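Local coordinates for putative isomerase YbhH (Escherichia coli, PDB 6OTV), which is probably an isomerase of the PrpF family, whose members share the diaminopimelate epimerase-like fold, although its substrate is not established, at residues 6-9 with 14-17; 37-42 with 48-53; 57-62 with 94-99; 65-68 with 73-76; 104-109 with 339-344. All coordinates share one frame; numbering follows the deposited sequence.

Contact 1 of 5, residues 6-9 with 14-17; sequences CVMM and SRGA
M9 and G16 form the hydrogen-bonded pair of an antiparallel beta hairpin. M9 N donates to G16 O at 3.1 Å and G16 N returns the bond to M9 O at 3.2 Å. Next to it, M8 and A17 are a non-hydrogen-bonded pair, their CA atoms 4.6 Å apart. The CA-H groups add weaker contacts to carbonyls opposite them, the closest being M8 CA to G16 O at 3.3 Å. G16 suits its buried place because its backbone is almost fully extended, a shape glycine takes most readily.

Among the side chains, M8 and R15 meet diagonally on the face that also carries A17. M8 has CG anti to its own nitrogen (chi1 -179°), which carries the thioether across the arginine chain, so that SD comes 3.7 Å from R15 NE, obliquely to the guanidinium. The slim, unbranched methionine can lie across the aliphatic part of R15. C6 SG packs on A17 CB at 3.5 Å, two small apolar groups that fit closely in a buried place.

On the opposite face, M9 reaches F103 of helix 94-106. Strand 332-344 runs antiparallel beside 6-9, while 14-17 has strand 59-65 as its parallel neighbour.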
loop_
_atom_site.group_PDB
_atom_site.type_symbol
_atom_site.label_atom_id
_atom_site.label_comp_id
_atom_site.label_asym_id
_atom_site.label_seq_id
_atom_site.Cartn_x
_atom_site.Cartn_y
_atom_site.Cartn_z
ATOM N N CYS A 6 -0.815 24.972 -16.669
ATOM C CA CYS A 6 0.227 24.852 -15.662
ATOM C C CYS A 6 -0.231 25.496 -14.361
ATOM O O CYS A 6 -1.030 26.436 -14.359
ATOM C CB CYS A 6 1.528 25.492 -16.153
ATOM S SG CYS A 6 2.906 25.405 -14.994
ATOM N N VAL A 7 0.278 24.964 -13.252
ATOM C CA VAL A 7 0.027 25.495 -11.918
ATOM C C VAL A 7 1.368 25.597 -11.205
ATOM O O VAL A 7 2.072 24.590 -11.061
ATOM C CB VAL A 7 -0.943 24.610 -11.110
ATOM C CG1 VAL A 7 -1.037 25.104 -9.672
ATOM C CG2 VAL A 7 -2.323 24.578 -11.753
ATOM N N MET A 8 1.729 26.801 -10.770
ATOM C CA MET A 8 2.903 26.980 -9.927
ATOM C C MET A 8 2.485 26.854 -8.472
ATOM O O MET A 8 1.506 27.476 -8.044
ATOM C CB MET A 8 3.575 28.334 -10.159
ATOM C CG MET A 8 4.825 28.564 -9.327
ATOM S SD MET A 8 5.509 30.222 -9.553
ATOM C CE MET A 8 5.904 30.195 -11.299
ATOM N N MET A 9 3.218 26.045 -7.723
ATOM C CA MET A 9 2.986 25.893 -6.299
ATOM C C MET A 9 4.315 25.951 -5.568
ATOM O O MET A 9 5.347 25.508 -6.083
ATOM C CB MET A 9 2.287 24.565 -5.962
ATOM C CG MET A 9 0.966 24.330 -6.669
ATOM S SD MET A 9 0.192 22.805 -6.098
ATOM C CE MET A 9 -0.292 23.275 -4.435
ATOM N N SER A 14 10.523 24.498 -1.756
ATOM C CA SER A 14 10.759 24.464 -3.190
ATOM C C SER A 14 9.557 25.058 -3.907
ATOM O O SER A 14 8.479 25.220 -3.330
ATOM C CB SER A 14 11.022 23.034 -3.684
ATOM O OG SER A 14 12.236 22.529 -3.160
ATOM N N ARG A 15 9.751 25.367 -5.188
ATOM C CA ARG A 15 8.703 25.939 -6.022
ATOM C C ARG A 15 8.896 25.460 -7.453
ATOM O O ARG A 15 10.027 25.272 -7.909
ATOM C CB ARG A 15 8.730 27.469 -5.963
ATOM C CG ARG A 15 7.522 28.159 -6.564
ATOM C CD ARG A 15 7.767 29.655 -6.612
ATOM N NE ARG A 15 8.700 29.999 -7.681
ATOM C CZ ARG A 15 9.484 31.072 -7.674
ATOM N NH1 ARG A 15 9.468 31.908 -6.644
ATOM N NH2 ARG A 15 10.296 31.302 -8.696
ATOM N N GLY A 16 7.789 25.263 -8.159
ATOM C CA GLY A 16 7.888 24.863 -9.550
ATOM C C GLY A 16 6.528 24.599 -10.160
ATOM O O GLY A 16 5.487 24.907 -9.574
ATOM N N ALA A 17 6.557 24.024 -11.359
ATOM C CA ALA A 17 5.340 23.745 -12.106
ATOM C C ALA A 17 4.748 22.407 -11.699
ATOM O O ALA A 17 5.468 21.417 -11.525
ATOM C CB ALA A 17 5.602 23.737 -13.611
#

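Contact 2 of 5, residues 37-42 with 48-53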
loop_
_atom_site.group_PDB
_atom_site.type_symbol
_atom_site.label_atom_id
_atom_site.label_comp_id
_atom_site.label_asym_id
_atom_site.label_seq_id
_atom_site.Cartn_x
_atom_site.Cartn_y
_atom_site.Cartn_z
ATOM N N ALA A 37 11.438 24.566 -21.570
ATOM C CA ALA A 37 10.802 25.790 -22.043
ATOM C C ALA A 37 9.869 26.385 -20.996
ATOM O O ALA A 37 9.685 27.607 -20.956
ATOM C CB ALA A 37 10.039 25.522 -23.339
ATOM N N ILE A 38 9.265 25.547 -20.149
ATOM C CA ILE A 38 8.401 26.072 -19.098
ATOM C C ILE A 38 9.221 26.843 -18.072
ATOM O O ILE A 38 8.836 27.938 -17.644
ATOM C CB ILE A 38 7.593 24.937 -18.441
ATOM C CG1 ILE A 38 6.600 24.335 -19.437
ATOM C CG2 ILE A 38 6.847 25.448 -17.219
ATOM C CD1 ILE A 38 5.786 23.191 -18.860
ATOM N N MET A 39 10.372 26.296 -17.679
ATOM C CA MET A 39 11.187 26.891 -16.627
ATOM C C MET A 39 12.112 27.988 -17.127
ATOM O O MET A 39 12.542 28.824 -16.326
ATOM C CB MET A 39 12.030 25.817 -15.948
ATOM C CG MET A 39 11.204 24.790 -15.244
ATOM S SD MET A 39 10.123 25.607 -14.067
ATOM C CE MET A 39 8.724 24.582 -14.278
ATOM N N GLY A 40 12.436 28.002 -18.414
ATOM C CA GLY A 40 13.455 28.910 -18.898
ATOM C C GLY A 40 14.853 28.381 -18.683
ATOM O O GLY A 40 15.775 29.162 -18.414
ATOM N N SER A 41 15.031 27.064 -18.781
ATOM C CA SER A 41 16.341 26.451 -18.611
ATOM C C SER A 41 17.347 27.023 -19.602
ATOM O O SER A 41 17.028 27.266 -20.769
ATOM C CB SER A 41 16.232 24.937 -18.791
ATOM O OG SER A 41 17.500 24.315 -18.691
ATOM N N GLY A 42 18.574 27.237 -19.127
ATOM C CA GLY A 42 19.661 27.729 -19.951
ATOM C C GLY A 42 20.098 29.145 -19.646
ATOM O O GLY A 42 21.071 29.614 -20.246
ATOM N N ASP A 48 13.517 33.704 -19.403
ATOM C CA ASP A 48 12.501 33.448 -20.416
ATOM C C ASP A 48 11.551 32.322 -20.018
ATOM O O ASP A 48 10.906 31.724 -20.885
ATOM C CB ASP A 48 13.159 33.137 -21.761
ATOM C CG ASP A 48 12.324 33.608 -22.942
ATOM O OD1 ASP A 48 11.413 34.438 -22.736
ATOM O OD2 ASP A 48 12.574 33.149 -24.077
ATOM N N GLY A 49 11.455 32.019 -18.726
ATOM C CA GLY A 49 10.520 31.019 -18.246
ATOM C C GLY A 49 9.935 31.391 -16.899
ATOM O O GLY A 49 10.076 32.534 -16.458
ATOM N N ILE A 50 9.268 30.442 -16.232
ATOM C CA ILE A 50 8.682 30.730 -14.924
ATOM C C ILE A 50 9.598 30.346 -13.773
ATOM O O ILE A 50 9.268 30.636 -12.612
ATOM C CB ILE A 50 7.330 30.014 -14.721
ATOM C CG1 ILE A 50 7.535 28.504 -14.599
ATOM C CG2 ILE A 50 6.378 30.338 -15.854
ATOM C CD1 ILE A 50 6.274 27.755 -14.231
ATOM N N GLY A 51 10.729 29.704 -14.049
ATOM C CA GLY A 51 11.633 29.334 -12.985
ATOM C C GLY A 51 12.279 30.542 -12.339
ATOM O O GLY A 51 12.334 31.636 -12.901
ATOM N N GLY A 52 12.780 30.334 -11.126
ATOM C CA GLY A 52 13.414 31.400 -10.381
ATOM C C GLY A 52 14.918 31.490 -10.518
ATOM O O GLY A 52 15.543 32.267 -9.788
ATOM N N GLY A 53 15.525 30.725 -11.425
ATOM C CA GLY A 53 16.965 30.756 -11.598
ATOM C C GLY A 53 17.757 30.044 -10.525
ATOM O O GLY A 53 18.980 30.201 -10.471
HETATM O O HOH W 1 11.696 29.403 -21.965
HETATM O O HOH W 2 15.394 31.680 -19.807
#
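I38 and M39, in the last turn of helix 28-39, present their carbonyls to the returning loop: I50 N donates to I38 O at 2.9 Å, nearly straight and in the carbonyl plane, and G51 N donates to M39 O at 3.0 Å. G40 follows the helix and leaves helical geometry, with a positive phi of 82° that favours glycine; its CA lies only 3.7 Å from G49 CA. G49 and G51 pass so near the helix end that residues without side chains suit the place. Two waters fill in the polar links: one donates to both A37 O and D48 O, the other donates to G40 O and accepts from D48 N.

I50 supplies the apolar part. With CG1 set between nitrogen and carbonyl carbon (chi1 69°), its branch folds over the helix end. CD1 lies 3.8 Å from I38 CG2, the two isoleucines running side by side, and CG1 is 3.9 Å from M39 SD, where the bent methionine chain crosses it.

The side chains of I38, M39 and I50 also rest on strand 14-20, touching L19 or A17, and I38 and I50 extend onto strand 3-11 at I4 and M8.

Contact 3 of 5, residues 57-62 with 94-99. With PO4 (phosphate ion), chain I.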
loop_
_atom_site.group_PDB
_atom_site.type_symbol
_atom_site.label_atom_id
_atom_site.label_comp_id
_atom_site.label_asym_id
_atom_site.label_seq_id
_atom_site.Cartn_x
_atom_site.Cartn_y
_atom_site.Cartn_z
ATOM N N THR A 57 13.806 26.572 -7.134
ATOM C CA THR A 57 12.668 27.171 -7.821
ATOM C C THR A 57 12.650 26.802 -9.302
ATOM O O THR A 57 12.140 27.556 -10.133
ATOM C CB THR A 57 12.675 28.689 -7.648
ATOM O OG1 THR A 57 13.903 29.216 -8.160
ATOM C CG2 THR A 57 12.547 29.062 -6.174
ATOM N N SER A 58 13.200 25.641 -9.641
ATOM C CA SER A 58 13.273 25.173 -11.020
ATOM C C SER A 58 12.941 23.685 -11.070
ATOM O O SER A 58 13.674 22.875 -11.638
ATOM C CB SER A 58 14.652 25.460 -11.613
ATOM O OG SER A 58 14.694 25.123 -12.990
ATOM N N LYS A 59 11.814 23.317 -10.466
ATOM C CA LYS A 59 11.400 21.929 -10.346
ATOM C C LYS A 59 10.057 21.720 -11.034
ATOM O O LYS A 59 9.304 22.668 -11.277
ATOM C CB LYS A 59 11.309 21.510 -8.871
ATOM C CG LYS A 59 12.611 21.673 -8.085
ATOM C CD LYS A 59 12.439 21.192 -6.648
ATOM C CE LYS A 59 13.706 21.372 -5.824
ATOM N NZ LYS A 59 14.800 20.487 -6.298
ATOM N N VAL A 60 9.765 20.460 -11.355
ATOM C CA VAL A 60 8.515 20.080 -12.007
ATOM C C VAL A 60 7.958 18.843 -11.315
ATOM O O VAL A 60 8.706 17.923 -10.966
ATOM C CB VAL A 60 8.710 19.811 -13.518
ATOM C CG1 VAL A 60 7.401 19.379 -14.159
ATOM C CG2 VAL A 60 9.267 21.042 -14.225
ATOM N N ALA A 61 6.641 18.824 -11.118
ATOM C CA ALA A 61 5.917 17.647 -10.652
ATOM C C ALA A 61 4.869 17.289 -11.695
ATOM O O ALA A 61 4.011 18.116 -12.026
ATOM C CB ALA A 61 5.259 17.899 -9.294
ATOM N N ILE A 62 4.937 16.067 -12.212
ATOM C CA ILE A 62 3.999 15.582 -13.219
ATOM C C ILE A 62 3.060 14.596 -12.535
ATOM O O ILE A 62 3.488 13.527 -12.079
ATOM C CB ILE A 62 4.724 14.942 -14.411
ATOM C CG1 ILE A 62 5.692 15.953 -15.039
ATOM C CG2 ILE A 62 3.715 14.435 -15.435
ATOM C CD1 ILE A 62 6.636 15.351 -16.072
ATOM N N GLY A 94 11.070 15.546 -1.793
ATOM C CA GLY A 94 10.058 15.489 -0.755
ATOM C C GLY A 94 9.341 16.799 -0.530
ATOM O O GLY A 94 8.213 16.799 -0.026
ATOM N N ASN A 95 9.964 17.916 -0.896
ATOM C CA ASN A 95 9.305 19.203 -0.728
ATOM C C ASN A 95 8.249 19.434 -1.803
ATOM O O ASN A 95 7.132 19.860 -1.495
ATOM C CB ASN A 95 10.346 20.319 -0.720
ATOM C CG ASN A 95 11.089 20.389 0.590
ATOM O OD1 ASN A 95 10.622 21.011 1.544
ATOM N ND2 ASN A 95 12.239 19.727 0.656
ATOM N N MET A 96 8.577 19.152 -3.067
ATOM C CA MET A 96 7.557 19.224 -4.110
ATOM C C MET A 96 6.442 18.221 -3.852
ATOM O O MET A 96 5.286 18.465 -4.219
ATOM C CB MET A 96 8.182 18.992 -5.487
ATOM C CG MET A 96 9.083 20.123 -5.949
ATOM S SD MET A 96 8.169 21.620 -6.374
ATOM C CE MET A 96 7.545 21.193 -7.998
ATOM N N LEU A 97 6.769 17.098 -3.210
ATOM C CA LEU A 97 5.753 16.130 -2.813
ATOM C C LEU A 97 4.662 16.777 -1.968
ATOM O O LEU A 97 3.506 16.339 -2.008
ATOM C CB LEU A 97 6.419 14.985 -2.051
ATOM C CG LEU A 97 5.583 13.812 -1.549
ATOM C CD1 LEU A 97 4.915 13.086 -2.704
ATOM C CD2 LEU A 97 6.470 12.869 -0.758
ATOM N N SER A 98 5.004 17.836 -1.222
ATOM C CA SER A 98 4.031 18.493 -0.353
ATOM C C SER A 98 2.845 19.042 -1.131
ATOM O O SER A 98 1.749 19.170 -0.575
ATOM C CB SER A 98 4.697 19.625 0.431
ATOM O OG SER A 98 5.981 19.242 0.883
ATOM N N GLY A 99 3.038 19.389 -2.404
ATOM C CA GLY A 99 1.954 19.941 -3.192
ATOM C C GLY A 99 1.134 18.944 -3.978
ATOM O O GLY A 99 0.077 19.306 -4.504
HETATM P P PO4 I . 14.236 17.356 -0.799
HETATM O O1 PO4 I . 15.543 17.460 -1.553
HETATM O O2 PO4 I . 13.219 18.288 -1.411
HETATM O O3 PO4 I . 13.732 15.930 -0.851
HETATM O O4 PO4 I . 14.450 17.759 0.640
#
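A61 and M96 are the nearest residues of two elements that cross: the axis of strand 59-62 passes 9.1 Å from that of helix segment 94-99 at -49°, with 6.9 Å between the CA atoms of A61 and M96. No hydrogen bond joins the segments, and M96 does nearly all the touching. Its chain, bent at chi2 and chi3, curls over the strand: CG lies 3.6 Å from K59 CD, while CE reaches the backbone and stops 4.2 Å from A61 CB. A small alanine admits the methyl group, and the lysine offers its aliphatic stem, crossing M96 obliquely before NZ goes on to bond Q79 OE1.

The helix's loosely bonded first turn also holds a phosphate, probably from the crystallisation liquor. G94 N donates to phosphate O3 at 2.8 Å. N95 ND2 donates to phosphate O2 at 2.7 Å, almost straight, and the N95 amide adds a weak bond to O2. I279 N, at the start of helix 279-290, binds the same ion. An anion between two helix N-termini recalls the substrate-carboxylate site of the diaminopimelate epimerase fold, so this may mark the substrate pocket.

N95 OD1 accepts from R337 NH1 and T13 N, which fixes the amide with ND2 facing the anion. Further along, N95 O receives S98 N and S98 OG from the same face, the hydroxyl at 2.7 Å.

Contact 4 of 5, residues 65-68 with 73-76; sequences RSSD and VDYL. With EDO (1,2-ethanediol), chain L.
At the end of the antiparallel hairpin of strands 59-65 and 73-80, D74 reaches back from the second strand to hold the start of the connecting loop. R65 and V73 form the bridging non-hydrogen-bonded pair, CA to CA 4.3 Å, and their side chains diverge. Both oxygens of the D74 carboxylate are used on the loop. S67 N donates to OD2 at 3.0 Å and nearly straight, arriving from above the carboxylate plane, 49° out of it; S67 OG adds a weak bond to that oxygen at 3.5 Å. S66 OG stands 2.9 Å from OD1. Serine suits the spot because its hydroxyl, swung opposite its own nitrogen (chi1 178°), also accepts from D68 N at 2.9 Å, an ST turn that bends the loop.

R65 is on the exposed side. Its backbone nitrogen donates to a 1,2-ethanediol oxygen, O1, at 2.9 Å, and its side chain packs on E324 of the second subunit.

D74 is buried, and its charge is met by R122 NH1 of strand 116-123, which forms a salt bridge with OD2, the oxygen that S67 N already grips. Such a paired charge, with an amide donor beside it, should favour the ionised carboxylate and couple the loop to the neighbouring strand.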
loop_
_atom_site.group_PDB
_atom_site.type_symbol
_atom_site.label_atom_id
_atom_site.label_comp_id
_atom_site.label_asym_id
_atom_site.label_seq_id
_atom_site.Cartn_x
_atom_site.Cartn_y
_atom_site.Cartn_z
ATOM N N ARG A 65 -3.429 10.069 -12.437
ATOM C CA ARG A 65 -4.019 8.941 -11.729
ATOM C C ARG A 65 -3.058 7.762 -11.762
ATOM O O ARG A 65 -2.411 7.495 -12.777
ATOM C CB ARG A 65 -5.360 8.557 -12.351
ATOM C CG ARG A 65 -6.481 9.538 -12.046
ATOM C CD ARG A 65 -7.817 9.034 -12.567
ATOM N NE ARG A 65 -8.909 9.944 -12.235
ATOM C CZ ARG A 65 -9.278 10.975 -12.989
ATOM N NH1 ARG A 65 -8.640 11.233 -14.123
ATOM N NH2 ARG A 65 -10.283 11.751 -12.606
ATOM N N SER A 66 -2.954 7.059 -10.638
ATOM C CA SER A 66 -1.913 6.052 -10.494
ATOM C C SER A 66 -2.182 4.833 -11.367
ATOM O O SER A 66 -3.315 4.349 -11.465
ATOM C CB SER A 66 -1.786 5.619 -9.039
ATOM O OG SER A 66 -0.797 4.611 -8.921
ATOM N N SER A 67 -1.120 4.337 -12.002
ATOM C CA SER A 67 -1.165 3.060 -12.699
ATOM C C SER A 67 -1.113 1.877 -11.743
ATOM O O SER A 67 -1.392 0.748 -12.161
ATOM C CB SER A 67 -0.002 2.960 -13.688
ATOM O OG SER A 67 0.116 4.143 -14.458
ATOM N N ASP A 68 -0.754 2.109 -10.483
ATOM C CA ASP A 68 -0.640 1.083 -9.458
ATOM C C ASP A 68 -1.926 1.027 -8.651
ATOM O O ASP A 68 -2.411 2.074 -8.197
ATOM C CB ASP A 68 0.546 1.382 -8.542
ATOM C CG ASP A 68 0.902 0.217 -7.638
ATOM O OD1 ASP A 68 0.029 -0.245 -6.878
ATOM O OD2 ASP A 68 2.065 -0.240 -7.685
ATOM N N VAL A 73 -2.663 8.555 -6.859
ATOM C CA VAL A 73 -2.054 9.341 -7.920
ATOM C C VAL A 73 -0.597 8.936 -8.076
ATOM O O VAL A 73 0.049 8.468 -7.132
ATOM C CB VAL A 73 -2.165 10.862 -7.662
ATOM C CG1 VAL A 73 -3.616 11.274 -7.498
ATOM C CG2 VAL A 73 -1.347 11.263 -6.449
ATOM N N ASP A 74 -0.084 9.114 -9.289
ATOM C CA ASP A 74 1.332 8.947 -9.581
ATOM C C ASP A 74 2.014 10.308 -9.621
ATOM O O ASP A 74 1.430 11.296 -10.079
ATOM C CB ASP A 74 1.536 8.223 -10.911
ATOM C CG ASP A 74 1.420 6.721 -10.776
ATOM O OD1 ASP A 74 1.455 6.218 -9.630
ATOM O OD2 ASP A 74 1.290 6.041 -11.817
ATOM N N TYR A 75 3.256 10.349 -9.144
ATOM C CA TYR A 75 4.023 11.585 -9.024
ATOM C C TYR A 75 5.398 11.359 -9.633
ATOM O O TYR A 75 6.189 10.562 -9.117
ATOM C CB TYR A 75 4.120 12.017 -7.558
ATOM C CG TYR A 75 5.274 12.939 -7.216
ATOM C CD1 TYR A 75 5.462 14.142 -7.889
ATOM C CD2 TYR A 75 6.158 12.620 -6.193
ATOM C CE1 TYR A 75 6.509 14.988 -7.564
ATOM C CE2 TYR A 75 7.208 13.458 -5.861
ATOM C CZ TYR A 75 7.378 14.640 -6.549
ATOM O OH TYR A 75 8.422 15.475 -6.216
ATOM N N LEU A 76 5.679 12.052 -10.733
ATOM C CA LEU A 76 6.982 12.019 -11.385
ATOM C C LEU A 76 7.660 13.366 -11.182
ATOM O O LEU A 76 7.117 14.404 -11.578
ATOM C CB LEU A 76 6.844 11.706 -12.874
ATOM C CG LEU A 76 8.125 11.797 -13.705
ATOM C CD1 LEU A 76 9.159 10.792 -13.221
ATOM C CD2 LEU A 76 7.818 11.597 -15.185
HETATM C C1 EDO L . -5.024 12.354 -15.456
HETATM O O1 EDO L . -4.494 11.149 -14.890
HETATM C C2 EDO L . -3.896 13.347 -15.714
HETATM O O2 EDO L . -2.929 12.767 -16.598
#

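Contact 5 of 5, residues 104-109 with 339-344; sequences AIENGL and TRKIFS. With EDO (1,2-ethanediol), chain N.
K341 sets out with CG anti to its backbone nitrogen (chi1 177°) and bends at chi3 (59°), while E106 has CG opposite its carbonyl carbon (chi1 -67°) and continues extended from there; together these torsions span the gap between segments whose nearest CA atoms are 10.1 Å apart. At the meeting point K341 NZ donates to E106 OE1 at 2.6 Å, a short salt bridge that uses the syn lone pair, on the side of the other oxygen. The two chains meet at a slant, and K341 CD lies 3.7 Å from E106 OE2. A long acid and a long base suit this gap, and both lie at the partly exposed surface.

E106 is the last residue of its helix, which a Schellman motif closes: L109 N bonds A104 O at 2.9 Å and G108 N bonds I105 O at 3.2 Å. G108 is the C-prime residue, with the positive phi that glycine tolerates best. On the strand, a 1,2-ethanediol accepts from R340 NH1 through O1, at the edge of the guanidinium and in its plane (3.2 Å), and donates through O2 to K341 O (3.0 Å).

The contact thus ties the C-terminal end of helix 94-106 to strand 332-344, with Y143 beside K341. Strand 3-11 borders the latter, and there I342 and F343 both face M8 in a classic beta bulge.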
loop_
_atom_site.group_PDB
_atom_site.type_symbol
_atom_site.label_atom_id
_atom_site.label_comp_id
_atom_site.label_asym_id
_atom_site.label_seq_id
_atom_site.Cartn_x
_atom_site.Cartn_y
_atom_site.Cartn_z
ATOM N N ALA A 104 -3.825 17.210 -6.672
ATOM C CA ALA A 104 -4.676 16.130 -7.160
ATOM C C ALA A 104 -6.138 16.379 -6.813
ATOM O O ALA A 104 -7.032 16.065 -7.608
ATOM C CB ALA A 104 -4.207 14.794 -6.586
ATOM N N ILE A 105 -6.399 16.950 -5.637
ATOM C CA ILE A 105 -7.775 17.226 -5.237
ATOM C C ILE A 105 -8.359 18.363 -6.066
ATOM O O ILE A 105 -9.501 18.283 -6.535
ATOM C CB ILE A 105 -7.838 17.526 -3.729
ATOM C CG1 ILE A 105 -7.354 16.315 -2.926
ATOM C CG2 ILE A 105 -9.252 17.910 -3.322
ATOM C CD1 ILE A 105 -7.036 16.620 -1.479
ATOM N N GLU A 106 -7.589 19.436 -6.270
ATOM C CA GLU A 106 -8.101 20.565 -7.039
ATOM C C GLU A 106 -8.356 20.211 -8.499
ATOM O O GLU A 106 -9.178 20.870 -9.147
ATOM C CB GLU A 106 -7.136 21.750 -6.957
ATOM C CG GLU A 106 -7.030 22.373 -5.574
ATOM C CD GLU A 106 -6.459 23.776 -5.618
ATOM O OE1 GLU A 106 -7.099 24.660 -6.222
ATOM O OE2 GLU A 106 -5.362 23.994 -5.062
ATOM N N ASN A 107 -7.683 19.190 -9.032
ATOM C CA ASN A 107 -7.836 18.797 -10.428
ATOM C C ASN A 107 -8.670 17.530 -10.594
ATOM O O ASN A 107 -8.628 16.900 -11.656
ATOM C CB ASN A 107 -6.463 18.622 -11.082
ATOM C CG ASN A 107 -5.710 19.935 -11.217
ATOM O OD1 ASN A 107 -5.836 20.634 -12.223
ATOM N ND2 ASN A 107 -4.922 20.278 -10.201
ATOM N N GLY A 108 -9.421 17.139 -9.565
ATOM C CA GLY A 108 -10.367 16.045 -9.692
ATOM C C GLY A 108 -9.770 14.663 -9.849
ATOM O O GLY A 108 -10.456 13.759 -10.328
ATOM N N LEU A 109 -8.510 14.465 -9.461
ATOM C CA LEU A 109 -7.913 13.137 -9.506
ATOM C C LEU A 109 -8.343 12.255 -8.341
ATOM O O LEU A 109 -8.118 11.041 -8.388
ATOM C CB LEU A 109 -6.386 13.247 -9.528
ATOM C CG LEU A 109 -5.801 14.055 -10.686
ATOM C CD1 LEU A 109 -4.288 14.066 -10.608
ATOM C CD2 LEU A 109 -6.273 13.493 -12.016
ATOM N N THR A 339 2.337 23.871 1.895
ATOM C CA THR A 339 2.305 24.116 0.464
ATOM C C THR A 339 1.349 25.268 0.193
ATOM O O THR A 339 0.539 25.641 1.046
ATOM C CB THR A 339 1.893 22.854 -0.315
ATOM O OG1 THR A 339 2.054 23.077 -1.721
ATOM C CG2 THR A 339 0.442 22.493 -0.028
ATOM N N ARG A 340 1.460 25.845 -1.002
ATOM C CA ARG A 340 0.565 26.927 -1.386
ATOM C C ARG A 340 0.483 26.992 -2.902
ATOM O O ARG A 340 1.501 26.894 -3.591
ATOM C CB ARG A 340 1.035 28.273 -0.822
ATOM C CG ARG A 340 -0.034 29.353 -0.842
ATOM C CD ARG A 340 0.489 30.663 -0.277
ATOM N NE ARG A 340 1.369 31.353 -1.214
ATOM C CZ ARG A 340 0.941 32.152 -2.189
ATOM N NH1 ARG A 340 -0.360 32.356 -2.362
ATOM N NH2 ARG A 340 1.815 32.742 -2.995
ATOM N N LYS A 341 -0.735 27.152 -3.413
ATOM C CA LYS A 341 -0.936 27.398 -4.832
ATOM C C LYS A 341 -0.659 28.866 -5.128
ATOM O O LYS A 341 -1.211 29.755 -4.472
ATOM C CB LYS A 341 -2.359 27.024 -5.246
ATOM C CG LYS A 341 -2.675 27.312 -6.705
ATOM C CD LYS A 341 -4.071 26.836 -7.077
ATOM C CE LYS A 341 -5.133 27.508 -6.225
ATOM N NZ LYS A 341 -6.504 27.178 -6.706
ATOM N N ILE A 342 0.202 29.120 -6.107
ATOM C CA ILE A 342 0.663 30.467 -6.426
ATOM C C ILE A 342 0.026 30.987 -7.713
ATOM O O ILE A 342 -0.615 32.038 -7.715
ATOM C CB ILE A 342 2.204 30.518 -6.502
ATOM C CG1 ILE A 342 2.813 30.106 -5.160
ATOM C CG2 ILE A 342 2.674 31.907 -6.914
ATOM C CD1 ILE A 342 4.328 30.120 -5.138
ATOM N N PHE A 343 0.135 30.228 -8.804
ATOM C CA PHE A 343 -0.271 30.692 -10.129
ATOM C C PHE A 343 -0.981 29.555 -10.852
ATOM O O PHE A 343 -0.412 28.470 -11.000
ATOM C CB PHE A 343 0.958 31.155 -10.925
ATOM C CG PHE A 343 0.661 32.173 -11.993
ATOM C CD1 PHE A 343 -0.573 32.217 -12.621
ATOM C CD2 PHE A 343 1.633 33.088 -12.374
ATOM C CE1 PHE A 343 -0.836 33.152 -13.603
ATOM C CE2 PHE A 343 1.378 34.027 -13.358
ATOM C CZ PHE A 343 0.141 34.060 -13.974
ATOM N N SER A 344 -2.209 29.800 -11.311
ATOM C CA SER A 344 -2.972 28.821 -12.072
ATOM C C SER A 344 -3.362 29.449 -13.399
ATOM O O SER A 344 -3.913 30.555 -13.425
ATOM C CB SER A 344 -4.218 28.359 -11.314
ATOM O OG SER A 344 -4.841 27.291 -12.003
HETATM C C1 EDO N . -4.194 31.000 -0.858
HETATM O O1 EDO N . -2.830 31.377 -0.644
HETATM C C2 EDO N . -4.311 30.257 -2.185
HETATM O O2 EDO N . -3.231 29.323 -2.311
#

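Overall arrangement
Contacts 1 to 4 follow along the chain, contact 4 lying within the span of contact 3, while contact 5 brings back the distant strand 332-344. Contacts 1 and 3 lie closest, centres about 7 Å apart, because strands 14-20 and 59-65 are parallel neighbours. Contact 4 continues into strand 73-80, and contact 5, centre about 10 Å from contact 1, borders strand 3-11. Helix 94-106 touches strand 59-65 at its start (contact 3) and is tied to strand 332-344 at its end (contact 5). Contact 2 lies about 12 Å from contact 1 and 26 Å from contact 4 (centres). All lie in one part of the fold, where N-terminal strands and late strand 332-344 meet near helix 94-106.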